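Side-chain contacts in bacilliredoxin BrxA (Bacillus subtilis, PDB 3FHK), which acts as a dithiol bacilliredoxin, removing bacillithiol from S-bacillithiolated proteins such as OhrR and MetE, and has disulfide isomerase activity: residues S54-G57 against C58-G61; Q14-V17 against P18-E22. The protein carries 2 engineered substitutions. All coordinates share one frame; numbering follows the deposited sequence. Where two conformers were deposited one is given.

Contact 1 of 2, residues S54-G57 against C58-G61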
loop_
_atom_site.group_PDB
_atom_site.type_symbol
_atom_site.label_atom_id
_atom_site.label_comp_id
_atom_site.label_asym_id
_atom_site.label_seq_id
_atom_site.Cartn_x
_atom_site.Cartn_y
_atom_site.Cartn_z
ATOM N N SER A 54 -3.924 -22.408 6.152
ATOM C CA SER A 54 -4.011 -21.045 6.674
ATOM C C SER A 54 -2.695 -20.301 6.435
ATOM O O SER A 54 -1.655 -20.922 6.262
ATOM C CB SER A 54 -4.327 -21.075 8.177
ATOM O OG SER A 54 -4.016 -19.836 8.806
ATOM N N VAL A 55 -2.744 -18.971 6.444
ATOM C CA VAL A 55 -1.552 -18.147 6.217
ATOM C C VAL A 55 -0.665 -17.977 7.460
ATOM O O VAL A 55 0.506 -17.608 7.364
ATOM C CB VAL A 55 -1.957 -16.747 5.700
ATOM C CG1 VAL A 55 -0.740 -15.869 5.511
ATOM C CG2 VAL A 55 -2.706 -16.870 4.394
ATOM N N CYS A 56 -1.227 -18.230 8.635
ATOM C CA CYS A 56 -0.528 -17.903 9.870
ATOM C C CYS A 56 0.728 -18.752 10.086
ATOM O O CYS A 56 0.904 -19.807 9.486
ATOM C CB CYS A 56 -1.476 -18.055 11.052
ATOM S SG CYS A 56 -2.122 -19.711 11.140
ATOM N N GLY A 57 1.597 -18.273 10.965
ATOM C CA GLY A 57 2.869 -18.906 11.229
ATOM C C GLY A 57 2.757 -20.365 11.615
ATOM O O GLY A 57 3.580 -21.181 11.217
ATOM N N CYS A 58 1.742 -20.715 12.387
ATOM C CA CYS A 58 1.704 -22.070 12.917
ATOM C C CYS A 58 1.178 -23.099 11.902
ATOM O O CYS A 58 1.388 -24.300 12.069
ATOM C CB CYS A 58 0.945 -22.127 14.237
ATOM S SG CYS A 58 -0.777 -22.428 14.026
ATOM N N ALA A 59 0.518 -22.621 10.851
ATOM C CA ALA A 59 0.248 -23.447 9.678
ATOM C C ALA A 59 1.560 -23.772 8.959
ATOM O O ALA A 59 1.786 -24.917 8.542
ATOM C CB ALA A 59 -0.704 -22.737 8.734
ATOM N N ALA A 60 2.410 -22.751 8.820
ATOM C CA ALA A 60 3.723 -22.868 8.169
ATOM C C ALA A 60 4.711 -23.695 8.979
ATOM O O ALA A 60 5.420 -24.540 8.435
ATOM C CB ALA A 60 4.320 -21.470 7.911
ATOM N N GLY A 61 4.762 -23.438 10.279
ATOM C CA GLY A 61 5.755 -24.059 11.137
ATOM C C GLY A 61 5.370 -25.412 11.703
ATOM O O GLY A 61 6.237 -26.191 12.111
#
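C56 and C58 bring their sulfurs together at the CXC active-site motif of this thioredoxin-superfamily fold, where the loop after strand 47-53 turns into helix 57-73. Both cysteines are experimentally established nucleophiles, yet the separation of C56 SG and C58 SG, 4.2 Å, is far too long for a disulfide, and the redox-active bond is absent from this model. Each sulfur sits between its own backbone N and carbonyl carbon, with chi1 58° at C56 and 90° at C58. The second value is turned well off the staggered position, whereas the first lies close to it. C56 was deposited in two conformers, so its chi1 and every distance given for its SG, to C58 and to A59 alike, belong to the one described here.

C56 is the N-cap residue. Its carbonyl oxygen accepts weak hydrogen bonds from the amides of A59 and A60, whereas the first firm bond of the helix runs from G61 N to G57 O at 2.7 Å, with an N-H...O angle of 153°. The C56 side chain lies over this first turn: SG is 3.9 Å from A59 N and 4.1 Å from A59 CB. On the loop side, S54 forms an ST turn, its OG accepting from C56 N, and P108 touches both cysteines. The methyl group of A59 points back toward the loop, with A59 CB 3.2 Å from S54 O.

Contact 2 of 2, residues Q14-V17 against P18-E22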
loop_
_atom_site.group_PDB
_atom_site.type_symbol
_atom_site.label_atom_id
_atom_site.label_comp_id
_atom_site.label_asym_id
_atom_site.label_seq_id
_atom_site.Cartn_x
_atom_site.Cartn_y
_atom_site.Cartn_z
ATOM N N GLN A 14 -0.522 -14.131 -4.971
ATOM C CA GLN A 14 0.787 -14.601 -5.401
ATOM C C GLN A 14 1.618 -15.106 -4.231
ATOM O O GLN A 14 2.324 -16.097 -4.354
ATOM C CB GLN A 14 1.535 -13.512 -6.172
ATOM C CG GLN A 14 0.982 -13.253 -7.560
ATOM C CD GLN A 14 0.638 -14.543 -8.304
ATOM O OE1 GLN A 14 -0.530 -14.802 -8.603
ATOM N NE2 GLN A 14 1.652 -15.362 -8.595
ATOM N N LEU A 15 1.518 -14.423 -3.095
ATOM C CA LEU A 15 2.297 -14.779 -1.916
ATOM C C LEU A 15 1.779 -16.058 -1.287
ATOM O O LEU A 15 2.491 -16.742 -0.545
ATOM C CB LEU A 15 2.242 -13.664 -0.875
ATOM C CG LEU A 15 2.771 -12.293 -1.271
ATOM C CD1 LEU A 15 2.500 -11.319 -0.123
ATOM C CD2 LEU A 15 4.266 -12.340 -1.634
ATOM N N VAL A 16 0.523 -16.369 -1.573
ATOM C CA VAL A 16 -0.111 -17.531 -0.983
ATOM C C VAL A 16 0.207 -18.816 -1.762
ATOM O O VAL A 16 0.085 -19.918 -1.230
ATOM C CB VAL A 16 -1.621 -17.295 -0.842
ATOM C CG1 VAL A 16 -2.372 -18.602 -0.815
ATOM C CG2 VAL A 16 -1.893 -16.479 0.416
ATOM N N VAL A 17 0.662 -18.661 -3.003
ATOM C CA VAL A 17 0.958 -19.799 -3.876
ATOM C C VAL A 17 1.892 -20.833 -3.245
ATOM O O VAL A 17 1.542 -22.002 -3.165
ATOM C CB VAL A 17 1.548 -19.342 -5.224
ATOM C CG1 VAL A 17 2.170 -20.523 -5.957
ATOM C CG2 VAL A 17 0.482 -18.674 -6.074
ATOM N N PRO A 18 3.083 -20.409 -2.791
ATOM C CA PRO A 18 3.957 -21.403 -2.161
ATOM C C PRO A 18 3.306 -22.026 -0.930
ATOM O O PRO A 18 3.668 -23.141 -0.555
ATOM C CB PRO A 18 5.188 -20.575 -1.750
ATOM C CG PRO A 18 4.693 -19.167 -1.708
ATOM C CD PRO A 18 3.739 -19.093 -2.855
ATOM N N MET A 19 2.361 -21.319 -0.310
ATOM C CA MET A 19 1.649 -21.871 0.839
ATOM C C MET A 19 0.703 -22.985 0.400
ATOM O O MET A 19 0.411 -23.893 1.178
ATOM C CB MET A 19 0.906 -20.780 1.623
ATOM C CG MET A 19 1.836 -19.727 2.224
ATOM S SD MET A 19 1.016 -18.432 3.206
ATOM C CE MET A 19 2.223 -17.117 3.032
ATOM N N ARG A 20 0.238 -22.921 -0.846
ATOM C CA ARG A 20 -0.561 -24.003 -1.426
ATOM C C ARG A 20 0.325 -25.142 -1.909
ATOM O O ARG A 20 0.133 -26.299 -1.532
ATOM C CB ARG A 20 -1.392 -23.497 -2.603
ATOM C CG ARG A 20 -2.400 -22.436 -2.224
ATOM C CD ARG A 20 -3.045 -21.820 -3.450
ATOM N NE ARG A 20 -3.999 -20.777 -3.087
ATOM C CZ ARG A 20 -5.314 -20.964 -2.982
ATOM N NH1 ARG A 20 -5.839 -22.156 -3.208
ATOM N NH2 ARG A 20 -6.108 -19.956 -2.652
ATOM N N ARG A 21 1.289 -24.808 -2.756
ATOM C CA ARG A 21 2.169 -25.812 -3.337
ATOM C C ARG A 21 2.836 -26.677 -2.271
ATOM O O ARG A 21 3.091 -27.861 -2.497
ATOM C CB ARG A 21 3.218 -25.160 -4.230
ATOM C CG ARG A 21 2.715 -24.797 -5.608
ATOM C CD ARG A 21 3.864 -24.226 -6.425
ATOM N NE ARG A 21 3.448 -23.803 -7.757
ATOM C CZ ARG A 21 3.986 -22.775 -8.410
ATOM N NH1 ARG A 21 4.947 -22.055 -7.844
ATOM N NH2 ARG A 21 3.550 -22.454 -9.623
ATOM N N GLU A 22 3.100 -26.094 -1.108
ATOM C CA GLU A 22 3.658 -26.872 -0.011
ATOM C C GLU A 22 2.848 -28.151 0.236
ATOM O O GLU A 22 3.427 -29.217 0.442
ATOM C CB GLU A 22 3.775 -26.037 1.266
ATOM C CG GLU A 22 4.270 -26.834 2.465
ATOM C CD GLU A 22 4.850 -25.958 3.562
ATOM O OE1 GLU A 22 4.838 -24.719 3.394
ATOM O OE2 GLU A 22 5.321 -26.508 4.586
#
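This is a local, within-helix contact in the C-terminal half of helix 2-24, in which V16 and V17 meet R20 and R21 one turn on, across a kink at P18. The proline has no amide hydrogen, and M19 N makes only a weak bond, to V16 O. Regular i to i+4 bonding resumes with R20 N to V16 O at 3.0 Å and R21 N to V17 O at 2.8 Å, the latter nearly straight at 170°. At the kink the packing is tight: V17 CB and P18 CD are 3.2 Å apart.

Two valine-arginine pairs follow the helix. V17 and R21 run alongside each other, and V17 CG1, anti to its backbone N (chi1 166°), lies 3.6 Å above one face of the R21 guanidinium, offset toward its rim. The V16-R20 pair instead meets at a slant, V16 CG1 approaching R20 NE at 3.5 Å. The extended R20 chain ends in salt bridges from NH1 to E30 of strand 29-30 and to D89, just before helix 90-97. The result is a proline-kinked helix whose V16 and M19 both pack on F85 of strand 80-85 in the thioredoxin-like sheet.

In the fold
Contact 2 closes before contact 1 opens along the chain, yet the two meet in space, their centres about 12 Å apart. V55, which precedes the nucleophile C56, is the bridge: its CG1 lies 3.9 Å from M19 SD and its CG2 lies 4.1 Å from V16 CG2. M19 thus packs on the active-site loop, but its side chain stays about 8 Å from that of C56 and about 12 Å from that of C58. R64 adds a polar tie, salt-bridged to E22 and weakly hydrogen-bonded to S54 O. Both contacts also border the second subunit, whose R21 packs on V55 and on M19, so one arginine of that neighbouring chain spans the seam.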